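Local coordinates for protein Hia (Adhesin) (Haemophilus influenzae, PDB 3EMF) that serves as a trimeric autotransporter adhesin of the bacterial outer membrane, here its second binding domain, probably taking part in attachment to host cells, at residues Lys10-Ala15 and Glu28-Glu33; Gly37-Asn42 and Arg64-Val69. All blocks are in the same frame, centred on the assembly; numbering follows the deposited sequence.

Contact 1 of 2, residues Lys10-Ala15 and Glu28-Glu33; sequences KAYGDA and EKQVQE
The last turn of helix 24-30 docks on the loop Lys10-Ala15 through two neighbouring side chains, both segments belonging to the N-terminal HiaBD2 (GIN) part of the chain. Glu28 serves its own segment, its carbonyl O taking a bond from Gln32 NE2 as the chain leaves the helix. Lys29 comes next. Its CG stands anti to the carbonyl carbon, and the extended chain crosses the Tyr12 ring obliquely. Lys29 CB sits over one face of the Tyr12 ring, toward its rim, in a CH-pi contact 3.9 Å from the ring centroid, and Lys29 CD lies 3.7 Å from Tyr12 OH. Lys29 NZ goes on to hydrogen-bond Ala87 O of the second subunit, and that alanine also packs on Tyr12.

Gln30 does the polar work. With CG anti to the backbone N (chi1 165°) and a bend at chi2 (75°), its amide reaches the type II beta turn Ala11-Asp14. Gln30 OE1 accepts from Gly13 N at 2.9 Å, the donor standing well above the carbonyl plane. Gln30 NE2 gives a short 2.6 Å bond to Asp14 O, which lies nearly in the amide plane. A water donates to both Gln30 OE1 and Ala11 O. Gly13 is the turn's third residue, where positive phi (97°) suits glycine because a CB would press on Tyr12 O.

One primary amide thus satisfies a backbone donor and acceptor at once, which fixes its flip and ties turn to helix end without charge pairing.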
loop_
_atom_site.group_PDB
_atom_site.type_symbol
_atom_site.label_atom_id
_atom_site.label_comp_id
_atom_site.label_asym_id
_atom_site.label_seq_id
_atom_site.Cartn_x
_atom_site.Cartn_y
_atom_site.Cartn_z
ATOM N N LYS A 10 11.280 6.699 13.153
ATOM C CA LYS A 10 12.013 7.510 12.181
ATOM C C LYS A 10 11.643 7.066 10.780
ATOM O O LYS A 10 10.973 6.051 10.591
ATOM C CB LYS A 10 13.523 7.353 12.364
ATOM C CG LYS A 10 14.017 7.498 13.796
ATOM C CD LYS A 10 15.512 7.197 13.895
ATOM C CE LYS A 10 15.995 7.235 15.344
ATOM N NZ LYS A 10 15.824 8.590 15.953
ATOM N N ALA A 11 12.088 7.839 9.803
ATOM C CA ALA A 11 11.939 7.479 8.413
ATOM C C ALA A 11 13.264 6.927 7.922
ATOM O O ALA A 11 14.323 7.252 8.452
ATOM C CB ALA A 11 11.553 8.707 7.604
ATOM N N TYR A 12 13.216 6.095 6.899
ATOM C CA TYR A 12 14.439 5.728 6.230
ATOM C C TYR A 12 15.106 6.995 5.694
ATOM O O TYR A 12 14.421 7.926 5.253
ATOM C CB TYR A 12 14.151 4.775 5.098
ATOM C CG TYR A 12 13.795 3.404 5.594
ATOM C CD1 TYR A 12 14.738 2.613 6.227
ATOM C CD2 TYR A 12 12.503 2.908 5.453
ATOM C CE1 TYR A 12 14.409 1.353 6.698
ATOM C CE2 TYR A 12 12.169 1.655 5.910
ATOM C CZ TYR A 12 13.117 0.878 6.526
ATOM O OH TYR A 12 12.774 -0.382 6.982
ATOM N N GLY A 13 16.435 7.025 5.758
ATOM C CA GLY A 13 17.224 8.178 5.317
ATOM C C GLY A 13 17.610 9.090 6.459
ATOM O O GLY A 13 18.445 9.977 6.288
ATOM N N ASP A 14 16.991 8.886 7.620
ATOM C CA ASP A 14 17.281 9.708 8.788
ATOM C C ASP A 14 18.742 9.475 9.177
ATOM O O ASP A 14 19.220 8.336 9.164
ATOM C CB ASP A 14 16.341 9.339 9.944
ATOM C CG ASP A 14 16.404 10.327 11.113
ATOM O OD1 ASP A 14 17.513 10.605 11.627
ATOM O OD2 ASP A 14 15.330 10.812 11.538
ATOM N N ALA A 15 19.434 10.545 9.550
ATOM C CA ALA A 15 20.880 10.490 9.793
ATOM C C ALA A 15 21.320 9.648 10.988
ATOM O O ALA A 15 22.430 9.115 10.989
ATOM C CB ALA A 15 21.449 11.901 9.920
ATOM N N GLU A 28 20.062 -1.635 3.816
ATOM C CA GLU A 28 19.864 -1.483 2.370
ATOM C C GLU A 28 18.748 -0.495 2.039
ATOM O O GLU A 28 18.832 0.255 1.067
ATOM C CB GLU A 28 19.590 -2.841 1.697
ATOM C CG GLU A 28 20.799 -3.783 1.677
ATOM C CD GLU A 28 20.551 -5.094 0.919
ATOM O OE1 GLU A 28 19.385 -5.548 0.835
ATOM O OE2 GLU A 28 21.537 -5.669 0.404
ATOM N N LYS A 29 17.699 -0.491 2.849
ATOM C CA LYS A 29 16.641 0.476 2.664
ATOM C C LYS A 29 17.073 1.869 3.111
ATOM O O LYS A 29 16.747 2.868 2.477
ATOM C CB LYS A 29 15.378 0.051 3.423
ATOM C CG LYS A 29 14.777 -1.218 2.839
ATOM C CD LYS A 29 13.537 -1.701 3.633
ATOM C CE LYS A 29 13.097 -3.091 3.156
ATOM N NZ LYS A 29 11.759 -3.522 3.735
ATOM N N GLN A 30 17.790 1.918 4.219
ATOM C CA GLN A 30 18.217 3.185 4.800
ATOM C C GLN A 30 18.998 4.043 3.808
ATOM O O GLN A 30 18.871 5.278 3.814
ATOM C CB GLN A 30 19.025 2.918 6.073
ATOM C CG GLN A 30 19.835 4.105 6.594
ATOM C CD GLN A 30 18.991 5.169 7.264
ATOM O OE1 GLN A 30 17.770 5.056 7.343
ATOM N NE2 GLN A 30 19.648 6.246 7.718
ATOM N N VAL A 31 19.785 3.405 2.940
ATOM C CA VAL A 31 20.713 4.144 2.057
ATOM C C VAL A 31 20.192 4.390 0.646
ATOM O O VAL A 31 20.865 5.060 -0.161
ATOM C CB VAL A 31 22.074 3.428 1.923
ATOM C CG1 VAL A 31 22.771 3.333 3.264
ATOM C CG2 VAL A 31 21.883 2.030 1.294
ATOM N N GLN A 32 19.007 3.855 0.335
ATOM C CA GLN A 32 18.396 4.064 -0.977
ATOM C C GLN A 32 17.428 5.258 -1.029
ATOM O O GLN A 32 16.489 5.343 -0.233
ATOM C CB GLN A 32 17.671 2.790 -1.430
ATOM C CG GLN A 32 18.599 1.646 -1.784
ATOM C CD GLN A 32 17.827 0.414 -2.224
ATOM O OE1 GLN A 32 17.454 0.288 -3.392
ATOM N NE2 GLN A 32 17.582 -0.501 -1.286
ATOM N N GLU A 33 17.652 6.168 -1.979
ATOM C CA GLU A 33 16.777 7.322 -2.157
ATOM C C GLU A 33 15.319 6.874 -2.342
ATOM O O GLU A 33 14.400 7.589 -1.967
ATOM C CB GLU A 33 17.206 8.175 -3.364
ATOM C CG GLU A 33 18.579 8.846 -3.218
HETATM O O HOH W 1 15.895 5.195 9.596
HETATM O O HOH W 2 22.593 6.520 9.444
#

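Contact 2 of 2, residues Gly37-Asn42 and Arg64-Val69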
loop_
_atom_site.group_PDB
_atom_site.type_symbol
_atom_site.label_atom_id
_atom_site.label_comp_id
_atom_site.label_asym_id
_atom_site.label_seq_id
_atom_site.Cartn_x
_atom_site.Cartn_y
_atom_site.Cartn_z
ATOM N N GLY A 37 12.228 8.719 3.434
ATOM C CA GLY A 37 10.992 9.317 3.907
ATOM C C GLY A 37 9.881 8.315 4.217
ATOM O O GLY A 37 8.863 8.679 4.791
ATOM N N LEU A 38 10.051 7.055 3.837
ATOM C CA LEU A 38 9.074 6.047 4.257
ATOM C C LEU A 38 9.338 5.718 5.719
ATOM O O LEU A 38 10.477 5.785 6.171
ATOM C CB LEU A 38 9.166 4.773 3.404
ATOM C CG LEU A 38 8.844 4.886 1.913
ATOM C CD1 LEU A 38 8.910 3.509 1.214
ATOM C CD2 LEU A 38 7.475 5.512 1.736
ATOM N N LEU A 39 8.288 5.342 6.441
ATOM C CA LEU A 39 8.391 5.036 7.856
ATOM C C LEU A 39 9.319 3.852 8.060
ATOM O O LEU A 39 9.257 2.853 7.337
ATOM C CB LEU A 39 7.001 4.721 8.431
ATOM C CG LEU A 39 6.774 4.895 9.937
ATOM C CD1 LEU A 39 7.104 6.330 10.356
ATOM C CD2 LEU A 39 5.321 4.541 10.293
ATOM N N ASN A 40 10.199 3.970 9.040
ATOM C CA ASN A 40 11.039 2.855 9.408
ATOM C C ASN A 40 10.394 2.095 10.572
ATOM O O ASN A 40 10.561 2.451 11.724
ATOM C CB ASN A 40 12.448 3.309 9.783
ATOM C CG ASN A 40 13.349 2.133 10.095
ATOM O OD1 ASN A 40 12.882 0.991 10.130
ATOM N ND2 ASN A 40 14.637 2.392 10.311
ATOM N N LEU A 41 9.637 1.058 10.255
ATOM C CA LEU A 41 8.896 0.351 11.286
ATOM C C LEU A 41 9.757 -0.664 12.029
ATOM O O LEU A 41 9.430 -1.067 13.144
ATOM C CB LEU A 41 7.653 -0.321 10.684
ATOM C CG LEU A 41 6.482 0.620 10.403
ATOM C CD1 LEU A 41 5.345 -0.135 9.722
ATOM C CD2 LEU A 41 5.990 1.274 11.688
ATOM N N ASN A 42 10.871 -1.058 11.427
ATOM C CA ASN A 42 11.632 -2.191 11.947
ATOM C C ASN A 42 12.965 -1.832 12.601
ATOM O O ASN A 42 13.880 -2.658 12.640
ATOM C CB ASN A 42 11.859 -3.203 10.829
ATOM C CG ASN A 42 12.085 -4.603 11.355
ATOM O OD1 ASN A 42 12.890 -5.360 10.813
ATOM N ND2 ASN A 42 11.385 -4.950 12.429
ATOM N N ARG A 64 1.227 9.150 7.128
ATOM C CA ARG A 64 1.672 9.952 6.004
ATOM C C ARG A 64 2.997 9.436 5.464
ATOM O O ARG A 64 3.454 9.873 4.421
ATOM C CB ARG A 64 1.788 11.429 6.394
ATOM C CG ARG A 64 0.449 12.060 6.758
ATOM C CD ARG A 64 0.555 13.545 7.031
ATOM N NE ARG A 64 -0.776 14.137 7.095
ATOM C CZ ARG A 64 -1.234 14.852 8.111
ATOM N NH1 ARG A 64 -0.456 15.102 9.158
ATOM N NH2 ARG A 64 -2.468 15.330 8.074
ATOM N N LYS A 65 3.607 8.500 6.180
ATOM C CA LYS A 65 4.893 7.956 5.759
ATOM C C LYS A 65 4.810 6.484 5.377
ATOM O O LYS A 65 5.828 5.844 5.119
ATOM C CB LYS A 65 5.935 8.138 6.859
ATOM C CG LYS A 65 6.205 9.580 7.210
ATOM C CD LYS A 65 7.420 9.651 8.133
ATOM C CE LYS A 65 7.826 11.104 8.386
ATOM N NZ LYS A 65 6.717 11.900 8.992
ATOM N N LEU A 66 3.598 5.962 5.312
ATOM C CA LEU A 66 3.382 4.595 4.853
ATOM C C LEU A 66 3.470 4.480 3.338
ATOM O O LEU A 66 3.108 5.397 2.600
ATOM C CB LEU A 66 2.008 4.111 5.310
ATOM C CG LEU A 66 1.762 3.954 6.807
ATOM C CD1 LEU A 66 0.304 3.495 7.005
ATOM C CD2 LEU A 66 2.717 2.968 7.422
ATOM N N GLY A 67 3.946 3.342 2.865
ATOM C CA GLY A 67 4.049 3.157 1.442
ATOM C C GLY A 67 4.855 1.944 1.074
ATOM O O GLY A 67 5.373 1.237 1.936
ATOM N N TRP A 68 4.918 1.680 -0.221
ATOM C CA TRP A 68 5.768 0.625 -0.730
ATOM C C TRP A 68 6.522 1.185 -1.928
ATOM O O TRP A 68 6.135 2.214 -2.492
ATOM C CB TRP A 68 4.937 -0.626 -1.108
ATOM C CG TRP A 68 3.740 -0.367 -1.962
ATOM C CD1 TRP A 68 2.502 0.085 -1.552
ATOM C CD2 TRP A 68 3.637 -0.578 -3.378
ATOM N NE1 TRP A 68 1.659 0.168 -2.633
ATOM C CE2 TRP A 68 2.328 -0.245 -3.759
ATOM C CE3 TRP A 68 4.528 -1.032 -4.358
ATOM C CZ2 TRP A 68 1.891 -0.330 -5.085
ATOM C CZ3 TRP A 68 4.091 -1.117 -5.668
ATOM C CH2 TRP A 68 2.787 -0.776 -6.017
ATOM N N VAL A 69 7.585 0.502 -2.323
ATOM C CA VAL A 69 8.416 0.983 -3.416
ATOM C C VAL A 69 8.082 0.289 -4.736
ATOM O O VAL A 69 7.961 -0.937 -4.807
ATOM C CB VAL A 69 9.904 0.816 -3.083
ATOM C CG1 VAL A 69 10.745 1.228 -4.257
ATOM C CG2 VAL A 69 10.265 1.634 -1.831
#
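At the junction between the N-terminal HiaBD2 region and the Trp-ring domain, the loop Gly37-Asn42 lies against Arg64-Val69, the run that leads into strand 67-74. One backbone bond joins them: Leu39 N donates to Lys65 O at 2.8 Å, fairly straight (158°), from above the carbonyl plane. The same oxygen takes a CA-H...O contact from Leu38 CA, 3.4 Å away.

Leu38 and Leu39 then part company. Leu38, CG anti to its carbonyl carbon, sends CD1 to Val69 CG2 at 3.8 Å, while its CD2 lies 4.2 Å from Gly67 CA; a CB on Gly67 would be tight against that methyl. Leu39 turns CG anti to its backbone N instead (chi1 -157°). Its CB meets Lys65 CB at 3.9 Å, and its CD2 reaches Leu66 CD2, the two leucines lying side by side. The aliphatic part of Lys65 covers Gly37 O, with CB 3.6 Å from that oxygen.

His86 of the second subunit bonds to both Leu39 O and Gly67 N. Trp68 points away from the loop and meets Trp68 of both other subunits edge-to-face, the threefold tryptophan arrangement that marks the Trp ring of trimeric autotransporter adhesins.

Overall arrangement
Contact 1 closes before contact 2 opens along the chain, and their centres lie about 10 Å apart. The loops Lys10-Ala15 and Gly37-Asn42 join them directly by probable backbone hydrogen bonds, Lys10 O to Asn40 N at 2.7 Å and Tyr12 N to Leu38 O at 2.9 Å. Tyr12 OH also packs against Asn40 OD1, so the residue that receives Lys29 in contact 1 rests on the loop of contact 2 as well. The result is a layered order: helix end, first loop, second loop, then the Trp-ring strand. Contact 2 is buried and its centre lies about 5 Å from the centre of the chain; contact 1 is partly buried, its centre about 11 Å out. Both touch the second subunit.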